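Local coordinates for bacteriorhodopsin (PDB 6EYU), which probably works as a light-driven inward proton pump, a retinal-bearing xenorhodopsin of the bacteriorhodopsin-like family that moves protons across the membrane, at residues I46-I51 against Q214-L219; E150-S155 against R161-L166; W181-I186 against G191-L196. All coordinates share one frame; numbering follows the deposited sequence.

The three contacts sample a seven-helix retinal protein at three places. Interaction 1 joins helix 42-63 to helix 198-230 in the bundle interior, the Tyr216 side chain lying about 8 Å from the retinal. Interactions 2 and 3 both use helix 157-183, toward its start and at its end, with centres about 36 Å apart on opposite sides of the chain's centre. Interaction 2 is the nearer neighbour of interaction 1: their centres are about 19 Å apart, and they touch where Leu166 CD2 lies 3.5 Å from Tyr216 CE1. Interaction 3 is remote from interaction 1, about 29 Å between centres, yet its Trp181 reaches the retinal directly.

Interaction 1 (I46-I51 against Q214-L219); sequences IIHFFI and QVYGFL. With MUN ([(2~{S})-2,3-bis(oxidanyl)propyl] (~{E})-undec-2-enoate), chain O; MUN ([(2~{S})-2,3-bis(oxidanyl)propyl] (~{E})-undec-2-enoate), chain L.
Helices 42-63 and 198-230 of the rhodopsin seven-helix bundle come close together where His48 lays its imidazole over Gly217, illustrating how a residue without a side chain lets a flat group approach a helix backbone. The CA atoms of His48 and Gly217 are 5.4 Å apart. With its CG anti to the carbonyl carbon (chi1 -73°), the histidine directs its ring across the gap between the helices. Gly217 CA sits over one ring face, 3.5 Å from the centroid of the His48 ring, in a CH-pi contact; the approach is offset toward the rim, with His48 ND1 only 3.2 Å from Gly217 CA. At the edge of the same imidazole, close to its plane, stands Tyr216, and His48 CE1 comes within 3.5 Å of Tyr216 CE2. The pair is an offset edge-to-face stack, the edge of His48 directed toward the face of Tyr216 with the planes at 72°. Each ring is also tied at its polar end: buried His48 is hydrogen-bonded through NE2 to Asp220, and the Tyr216 hydroxyl to the backbone oxygen of Ile84 on helix 72-93. Together these would hold the imidazole's rotation. Substituting an alanine for His48 would probably open a gap over Gly217, leave Asp220 without its imidazole mate and strip the Tyr216 ring of its edge-to-face neighbour. Lipid flanks both helices: Phe50 CD2 lies 3.3 Å from CAK of one monoacylglycerol, while Phe218 packs on another. Phe49 and Phe50 also pack on Leu136 and Gly109 of a neighbouring subunit. The Tyr216 side chain is about 8 Å from the retinal, which places the contact beside the chromophore region. The arrangement is that of close glycine-mediated helix packing in the microbial rhodopsin fold.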
# COMPACT_ATOMS: atom_id res chain seq x y z
N ILE A 46 10.80 -3.38 15.43
CA ILE A 46 10.15 -2.47 14.50
C ILE A 46 8.76 -2.98 14.15
O ILE A 46 7.77 -2.27 14.30
CB ILE A 46 10.95 -2.32 13.19
CG1 ILE A 46 12.40 -1.92 13.49
CG2 ILE A 46 10.30 -1.29 12.29
CD1 ILE A 46 12.53 -0.71 14.38
N ILE A 47 8.69 -4.23 13.71
CA ILE A 47 7.48 -4.78 13.12
C ILE A 47 6.37 -4.87 14.17
O ILE A 47 5.23 -4.50 13.91
CB ILE A 47 7.73 -6.17 12.53
CG1 ILE A 47 8.53 -6.06 11.23
CG2 ILE A 47 6.41 -6.89 12.27
CD1 ILE A 47 9.34 -7.29 10.90
N HIS A 48 6.74 -5.28 15.38
CA HIS A 48 5.77 -5.42 16.46
C HIS A 48 5.34 -4.05 16.98
O HIS A 48 4.18 -3.85 17.34
CB HIS A 48 6.36 -6.25 17.60
CG HIS A 48 6.47 -7.71 17.29
ND1 HIS A 48 5.37 -8.51 17.10
CD2 HIS A 48 7.55 -8.51 17.12
CE1 HIS A 48 5.77 -9.75 16.87
NE2 HIS A 48 7.09 -9.77 16.87
N PHE A 49 6.27 -3.10 16.97
CA PHE A 49 5.93 -1.71 17.25
C PHE A 49 4.77 -1.25 16.38
O PHE A 49 3.76 -0.75 16.89
CB PHE A 49 7.14 -0.80 17.02
CG PHE A 49 6.82 0.67 17.06
CD1 PHE A 49 6.68 1.32 18.28
CD2 PHE A 49 6.69 1.39 15.89
CE1 PHE A 49 6.40 2.67 18.32
CE2 PHE A 49 6.41 2.75 15.93
CZ PHE A 49 6.25 3.39 17.15
N PHE A 50 4.89 -1.48 15.08
CA PHE A 50 3.92 -0.95 14.12
C PHE A 50 2.59 -1.69 14.23
O PHE A 50 1.53 -1.10 14.03
CB PHE A 50 4.46 -1.06 12.70
CG PHE A 50 5.26 0.13 12.26
CD1 PHE A 50 4.70 1.39 12.27
CD2 PHE A 50 6.61 0.00 11.98
CE1 PHE A 50 5.46 2.51 11.95
CE2 PHE A 50 7.38 1.11 11.66
CZ PHE A 50 6.80 2.36 11.65
N ILE A 51 2.65 -2.97 14.57
CA ILE A 51 1.45 -3.78 14.72
C ILE A 51 0.51 -3.15 15.76
O ILE A 51 -0.66 -2.91 15.47
CB ILE A 51 1.78 -5.22 15.16
CG1 ILE A 51 2.27 -6.03 13.96
CG2 ILE A 51 0.55 -5.87 15.77
CD1 ILE A 51 3.03 -7.28 14.35
N GLN A 214 -0.31 -7.43 21.32
CA GLN A 214 0.42 -7.06 22.53
C GLN A 214 1.19 -8.25 23.08
O GLN A 214 2.42 -8.21 23.21
CB GLN A 214 -0.54 -6.52 23.59
CG GLN A 214 -0.77 -5.02 23.50
CD GLN A 214 -2.12 -4.68 22.90
OE1 GLN A 214 -2.87 -3.87 23.44
NE2 GLN A 214 -2.42 -5.27 21.75
N VAL A 215 0.48 -9.34 23.35
CA VAL A 215 1.08 -10.54 23.91
C VAL A 215 2.06 -11.17 22.91
O VAL A 215 3.12 -11.64 23.29
CB VAL A 215 0.01 -11.59 24.27
CG1 VAL A 215 0.67 -12.89 24.72
CG2 VAL A 215 -0.91 -11.05 25.36
N TYR A 216 1.69 -11.14 21.64
CA TYR A 216 2.39 -11.90 20.62
C TYR A 216 3.78 -11.32 20.37
O TYR A 216 4.75 -12.06 20.19
CB TYR A 216 1.60 -11.91 19.31
CG TYR A 216 2.40 -12.30 18.09
CD1 TYR A 216 2.84 -13.61 17.92
CD2 TYR A 216 2.55 -11.42 17.03
CE1 TYR A 216 3.47 -14.00 16.76
CE2 TYR A 216 3.18 -11.81 15.86
CZ TYR A 216 3.65 -13.10 15.74
OH TYR A 216 4.29 -13.49 14.59
N GLY A 217 3.88 -10.00 20.43
CA GLY A 217 5.15 -9.31 20.22
C GLY A 217 6.20 -9.73 21.23
O GLY A 217 7.35 -10.00 20.87
N PHE A 218 5.81 -9.78 22.50
CA PHE A 218 6.68 -10.29 23.55
C PHE A 218 7.00 -11.76 23.31
O PHE A 218 8.17 -12.14 23.18
CB PHE A 218 6.02 -10.12 24.92
CG PHE A 218 5.94 -8.69 25.37
CD1 PHE A 218 7.09 -7.97 25.64
CD2 PHE A 218 4.72 -8.03 25.41
CE1 PHE A 218 7.02 -6.63 26.00
CE2 PHE A 218 4.64 -6.70 25.76
CZ PHE A 218 5.79 -6.00 26.06
N LEU A 219 5.96 -12.55 23.11
CA LEU A 219 6.10 -13.99 22.93
C LEU A 219 7.12 -14.30 21.84
O LEU A 219 7.98 -15.17 22.00
CB LEU A 219 4.75 -14.61 22.57
CG LEU A 219 4.49 -16.05 23.02
CD1 LEU A 219 4.25 -16.94 21.82
CD2 LEU A 219 5.64 -16.58 23.86
CAR MUN O . 2.14 0.68 7.14
CAQ MUN O . 2.72 1.19 8.46
CAP MUN O . 4.07 0.53 8.70
CAO MUN O . 4.01 -0.93 8.25
CAN MUN O . 5.40 -1.38 7.80
CAM MUN O . 6.45 -0.55 8.54
CAK MUN O . 7.48 -1.49 9.15
CAH MUN O . 7.87 -2.54 8.11
CAF MUN O . 9.36 -2.83 8.20
CAC MUN O . 9.73 -4.31 8.16
CAA MUN O . 11.22 -4.62 8.31
OAD MUN O . 12.00 -3.80 8.79
OAB MUN O . 11.60 -5.86 7.88
CAE MUN O . 12.36 -5.72 6.68
CAG MUN O . 13.75 -6.32 6.90
OAJ MUN O . 13.67 -7.75 6.91
CAI MUN O . 14.68 -5.87 5.77
OAL MUN O . 15.88 -6.65 5.80
CAR MUN L . 1.04 -4.42 28.29
CAQ MUN L . 1.81 -5.68 28.67
CAP MUN L . 1.17 -6.89 27.99
CAO MUN L . 1.51 -8.16 28.79
CAN MUN L . 1.96 -9.26 27.83
CAM MUN L . 3.40 -9.66 28.15
CAK MUN L . 3.45 -11.16 28.47
CAH MUN L . 3.90 -11.92 27.22
CAF MUN L . 4.61 -13.21 27.63
CAC MUN L . 6.11 -13.26 27.31
CAA MUN L . 6.80 -14.59 27.63
OAD MUN L . 6.35 -15.34 28.50
OAB MUN L . 8.01 -14.77 27.03
CAE MUN L . 8.83 -15.60 27.85
CAG MUN L . 8.88 -17.01 27.26
OAJ MUN L . 8.74 -16.94 25.83
CAI MUN L . 10.22 -17.66 27.60
OAL MUN L . 11.28 -16.74 27.34

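Interaction 2 (E150-S155 against R161-L166); sequences EIAEES and RAYKIL
The Tyr163 ring receives Ala152 obliquely, the methyl CB lying 3.5 Å from Tyr163 CD2 and nearly as close to CG, while the flat carboxylate of Glu153 is met by Lys164 on its anti side. These are an apolar and a charged contact across a helical hairpin, in which a type I beta turn from Ala152 to Ser155 links helix 147-152 to helix 157-183. The apolar contact is the inner one. Tyr163, its CG anti to the backbone N (chi1 169°), also packs on Phe148 and Arg149 and on Leu88 and Ala92 of helix 72-93, and its hydroxyl is hydrogen-bonded to the backbone oxygen of Leu144. The polar pair lies on the more exposed side. Glu153 extends straight beyond CG, whereas the Lys164 chain bends near its end and crosses it at about a right angle. The same carboxylate oxygen has a second salt-bridge partner in Arg149, so two cations share it, which would probably favour the charged form of the glutamate. At the meeting point Lys164 NZ stands 3.1 Å from Glu153 OE2, 22° out of the carboxylate plane.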
# COMPACT_ATOMS: atom_id res chain seq x y z
N GLU A 150 8.80 -26.16 7.13
CA GLU A 150 9.98 -26.81 6.55
C GLU A 150 11.19 -25.89 6.64
O GLU A 150 12.30 -26.34 6.92
CB GLU A 150 9.71 -27.18 5.10
CG GLU A 150 8.84 -28.41 4.93
CD GLU A 150 8.63 -28.78 3.47
OE1 GLU A 150 9.55 -28.56 2.66
OE2 GLU A 150 7.52 -29.25 3.13
N ILE A 151 10.98 -24.60 6.39
CA ILE A 151 12.07 -23.64 6.38
C ILE A 151 12.57 -23.38 7.79
O ILE A 151 13.78 -23.22 8.01
CB ILE A 151 11.63 -22.30 5.75
CG1 ILE A 151 11.39 -22.47 4.25
CG2 ILE A 151 12.67 -21.23 6.00
CD1 ILE A 151 10.60 -21.35 3.62
N ALA A 152 11.67 -23.43 8.76
CA ALA A 152 12.04 -23.31 10.17
C ALA A 152 12.88 -24.51 10.60
O ALA A 152 13.87 -24.35 11.31
CB ALA A 152 10.80 -23.19 11.03
N GLU A 153 12.51 -25.69 10.11
CA GLU A 153 13.20 -26.92 10.49
C GLU A 153 14.58 -26.98 9.83
O GLU A 153 15.42 -27.79 10.21
CB GLU A 153 12.38 -28.14 10.07
CG GLU A 153 11.17 -28.38 10.96
CD GLU A 153 10.32 -29.55 10.48
OE1 GLU A 153 10.72 -30.21 9.50
OE2 GLU A 153 9.25 -29.79 11.08
N GLU A 154 14.84 -26.04 8.93
CA GLU A 154 16.17 -25.87 8.36
C GLU A 154 17.15 -25.37 9.41
O GLU A 154 18.37 -25.49 9.25
CB GLU A 154 16.12 -24.89 7.19
CG GLU A 154 16.64 -25.46 5.88
CD GLU A 154 16.24 -24.64 4.68
OE1 GLU A 154 16.19 -23.40 4.79
OE2 GLU A 154 15.97 -25.23 3.61
N SER A 155 16.63 -24.71 10.43
CA SER A 155 17.46 -24.00 11.40
C SER A 155 17.79 -24.90 12.59
O SER A 155 17.49 -26.09 12.58
CB SER A 155 16.76 -22.73 11.88
OG SER A 155 15.37 -22.79 11.64
N ARG A 161 11.64 -24.90 17.02
CA ARG A 161 10.62 -25.04 18.05
C ARG A 161 9.91 -23.71 18.28
O ARG A 161 8.68 -23.66 18.36
CB ARG A 161 11.24 -25.53 19.36
CG ARG A 161 10.61 -26.80 19.91
CD ARG A 161 10.97 -27.02 21.37
NE ARG A 161 12.31 -26.53 21.69
CZ ARG A 161 13.43 -27.16 21.36
NH1 ARG A 161 13.38 -28.29 20.67
NH2 ARG A 161 14.60 -26.64 21.68
N ALA A 162 10.68 -22.63 18.35
CA ALA A 162 10.13 -21.30 18.49
C ALA A 162 9.05 -21.05 17.44
O ALA A 162 7.92 -20.67 17.76
CB ALA A 162 11.23 -20.25 18.37
N TYR A 163 9.40 -21.28 16.17
CA TYR A 163 8.49 -21.00 15.07
C TYR A 163 7.20 -21.80 15.23
O TYR A 163 6.10 -21.25 15.13
CB TYR A 163 9.15 -21.34 13.73
CG TYR A 163 8.19 -21.33 12.56
CD1 TYR A 163 7.78 -20.13 11.99
CD2 TYR A 163 7.54 -22.49 12.17
CE1 TYR A 163 6.79 -20.10 11.03
CE2 TYR A 163 6.55 -22.47 11.20
CZ TYR A 163 6.19 -21.27 10.63
OH TYR A 163 5.23 -21.25 9.65
N LYS A 164 7.33 -23.09 15.49
CA LYS A 164 6.19 -24.00 15.49
C LYS A 164 5.21 -23.63 16.61
O LYS A 164 4.00 -23.69 16.43
CB LYS A 164 6.65 -25.45 15.66
CG LYS A 164 7.31 -26.03 14.41
CD LYS A 164 7.20 -27.55 14.39
CE LYS A 164 8.44 -28.20 14.99
NZ LYS A 164 9.39 -28.66 13.95
N ILE A 165 5.75 -23.23 17.75
CA ILE A 165 4.93 -22.72 18.85
C ILE A 165 4.15 -21.49 18.40
O ILE A 165 2.92 -21.47 18.47
CB ILE A 165 5.79 -22.34 20.07
CG1 ILE A 165 6.22 -23.59 20.83
CG2 ILE A 165 5.02 -21.41 20.99
CD1 ILE A 165 7.53 -23.44 21.56
N LEU A 166 4.86 -20.49 17.89
CA LEU A 166 4.23 -19.25 17.44
C LEU A 166 3.21 -19.54 16.35
O LEU A 166 2.09 -19.03 16.39
CB LEU A 166 5.29 -18.28 16.92
CG LEU A 166 6.09 -17.55 18.00
CD1 LEU A 166 7.42 -17.06 17.44
CD2 LEU A 166 5.29 -16.39 18.57

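Interaction 3 (W181-I186 against G191-L196); sequences WYISGI and GSLNIL. With MUN ([(2~{S})-2,3-bis(oxidanyl)propyl] (~{E})-undec-2-enoate), chain S; RET (retinal), chain D.
The torsions of Tyr182 and Ile183 bring their side chains onto the loop: Tyr182 swings its CG anti to the backbone N (chi1 -168°), bringing a ring face against Gly191 CA and its hydroxyl to Ser192, and Ile183 places CG1 between its backbone N and carbonyl carbon (chi1 66°), where it meets Leu196. Tyr182 OH and Ser192 OG share a hydrogen bond of 2.9 Å. Gly191 CA lies 4.2 Å from the centroid of the Tyr182 ring, and it also makes a CA-H...O contact of 3.6 Å with Tyr182 O. Ile183 CD1 packs 3.8 Å from Leu196 CG, with Leu193 and Ile195 adding to the apolar cover. The backbone supplies most of the hydrogen bonds. Ile183 O, in the last residue of helix 157-183, accepts Ile195 N at 2.7 Å, with Leu196 N adding a weak bond, and Gly185 N returns a bond to Leu196 O, also 2.7 Å. On the inner side, Trp181 lays a ring face against the retinal, its CG 3.7 Å from RET C17. Loop N-H groups thus take over where helical bonding stops, satisfying a terminal carbonyl and tying the loop back onto the helix end that borders the chromophore pocket.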
# COMPACT_ATOMS: atom_id res chain seq x y z
N TRP A 181 -16.87 -12.81 13.84
CA TRP A 181 -17.43 -11.95 12.81
C TRP A 181 -18.77 -12.50 12.33
O TRP A 181 -19.74 -11.76 12.21
CB TRP A 181 -16.45 -11.83 11.64
CG TRP A 181 -16.82 -10.76 10.65
CD1 TRP A 181 -16.33 -9.48 10.62
CD2 TRP A 181 -17.56 -10.93 9.44
NE1 TRP A 181 -16.73 -8.85 9.47
CE2 TRP A 181 -17.50 -9.71 8.73
CE3 TRP A 181 -18.25 -12.00 8.87
CZ2 TRP A 181 -18.14 -9.52 7.51
CZ3 TRP A 181 -18.90 -11.80 7.66
CH2 TRP A 181 -18.84 -10.57 7.00
N TYR A 182 -18.83 -13.82 12.16
CA TYR A 182 -19.99 -14.45 11.54
C TYR A 182 -21.17 -14.48 12.50
O TYR A 182 -22.31 -14.23 12.10
CB TYR A 182 -19.64 -15.88 11.11
CG TYR A 182 -20.67 -16.51 10.21
CD1 TYR A 182 -21.74 -17.22 10.74
CD2 TYR A 182 -20.68 -16.26 8.84
CE1 TYR A 182 -22.75 -17.71 9.94
CE2 TYR A 182 -21.68 -16.75 8.03
CZ TYR A 182 -22.72 -17.47 8.58
OH TYR A 182 -23.71 -17.97 7.77
N ILE A 183 -20.90 -14.77 13.77
CA ILE A 183 -21.96 -14.97 14.75
C ILE A 183 -22.39 -13.64 15.37
O ILE A 183 -23.43 -13.56 16.02
CB ILE A 183 -21.52 -15.92 15.88
CG1 ILE A 183 -20.41 -15.29 16.71
CG2 ILE A 183 -21.06 -17.25 15.30
CD1 ILE A 183 -20.16 -16.00 18.03
N SER A 184 -21.64 -12.58 15.09
CA SER A 184 -21.97 -11.25 15.59
C SER A 184 -23.28 -10.77 14.98
O SER A 184 -23.57 -11.02 13.81
CB SER A 184 -20.85 -10.26 15.27
OG SER A 184 -21.32 -8.93 15.31
N GLY A 185 -24.09 -10.09 15.79
CA GLY A 185 -25.42 -9.66 15.37
C GLY A 185 -25.46 -8.18 15.05
O GLY A 185 -26.52 -7.55 15.11
N ILE A 186 -24.30 -7.62 14.71
CA ILE A 186 -24.25 -6.30 14.10
C ILE A 186 -24.83 -6.32 12.70
O ILE A 186 -24.39 -7.09 11.84
CB ILE A 186 -22.80 -5.77 14.03
CG1 ILE A 186 -22.32 -5.36 15.42
CG2 ILE A 186 -22.71 -4.60 13.07
CD1 ILE A 186 -20.81 -5.19 15.53
N GLY A 191 -23.61 -12.11 8.37
CA GLY A 191 -23.83 -13.43 8.94
C GLY A 191 -25.30 -13.79 9.00
O GLY A 191 -26.15 -12.92 9.15
N SER A 192 -25.59 -15.08 8.85
CA SER A 192 -26.94 -15.59 9.09
C SER A 192 -27.27 -15.56 10.58
O SER A 192 -28.43 -15.65 10.97
CB SER A 192 -27.08 -17.01 8.55
OG SER A 192 -26.20 -17.90 9.22
N LEU A 193 -26.24 -15.41 11.41
CA LEU A 193 -26.38 -15.59 12.85
C LEU A 193 -26.33 -14.25 13.58
O LEU A 193 -25.69 -13.31 13.11
CB LEU A 193 -25.28 -16.52 13.38
CG LEU A 193 -25.31 -17.96 12.87
CD1 LEU A 193 -24.40 -18.84 13.71
CD2 LEU A 193 -26.73 -18.50 12.86
N ASN A 194 -26.97 -14.20 14.74
CA ASN A 194 -27.07 -12.96 15.51
C ASN A 194 -26.87 -13.23 16.99
O ASN A 194 -27.72 -12.88 17.81
CB ASN A 194 -28.43 -12.30 15.28
CG ASN A 194 -28.36 -11.07 14.40
OD1 ASN A 194 -28.67 -9.97 14.83
ND2 ASN A 194 -28.06 -11.28 13.12
N ILE A 195 -25.75 -13.86 17.34
CA ILE A 195 -25.58 -14.44 18.67
C ILE A 195 -25.00 -13.41 19.64
O ILE A 195 -25.46 -13.29 20.77
CB ILE A 195 -24.65 -15.67 18.63
CG1 ILE A 195 -25.39 -16.87 18.05
CG2 ILE A 195 -24.15 -15.99 20.03
CD1 ILE A 195 -24.48 -18.01 17.66
N LEU A 196 -23.95 -12.72 19.20
CA LEU A 196 -23.41 -11.60 19.97
C LEU A 196 -24.15 -10.31 19.65
O LEU A 196 -24.45 -10.03 18.49
CB LEU A 196 -21.92 -11.42 19.67
CG LEU A 196 -21.08 -12.70 19.59
CD1 LEU A 196 -19.62 -12.37 19.33
CD2 LEU A 196 -21.23 -13.53 20.85
CAR MUN S . -9.38 -15.80 25.04
CAQ MUN S . -10.65 -15.45 25.82
CAP MUN S . -11.74 -15.02 24.84
CAO MUN S . -12.56 -13.89 25.47
CAN MUN S . -13.88 -13.72 24.72
CAM MUN S . -14.44 -12.32 25.01
CAK MUN S . -15.79 -12.45 25.71
CAH MUN S . -16.90 -11.98 24.77
CAF MUN S . -18.26 -12.47 25.26
CAC MUN S . -18.84 -13.70 24.54
CAA MUN S . -20.23 -14.20 24.96
OAD MUN S . -20.68 -13.94 26.08
OAB MUN S . -20.80 -15.10 24.12
CAE MUN S . -21.69 -15.95 24.85
CAG MUN S . -23.13 -15.69 24.41
OAJ MUN S . -23.19 -14.48 23.66
CAI MUN S . -23.62 -16.86 23.55
OAL MUN S . -24.92 -17.26 23.98
C1 RET D . -12.48 -11.41 8.29
C2 RET D . -13.40 -11.23 7.08
C3 RET D . -14.19 -12.51 6.78
C4 RET D . -13.24 -13.62 6.36
C5 RET D . -12.02 -13.68 7.28
C6 RET D . -11.67 -12.71 8.17
C7 RET D . -10.51 -12.90 9.02
C8 RET D . -10.11 -11.93 9.88
C9 RET D . -8.89 -12.12 10.63
C10 RET D . -8.47 -11.16 11.56
C11 RET D . -7.34 -11.29 12.40
C12 RET D . -7.16 -10.12 13.14
C13 RET D . -6.06 -9.84 13.98
C14 RET D . -5.98 -8.62 14.66
C15 RET D . -4.92 -8.17 15.43
C16 RET D . -11.49 -10.24 8.36
C17 RET D . -13.30 -11.47 9.58
C18 RET D . -11.14 -14.93 7.22
C19 RET D . -8.07 -13.39 10.44
C20 RET D . -4.96 -10.89 14.17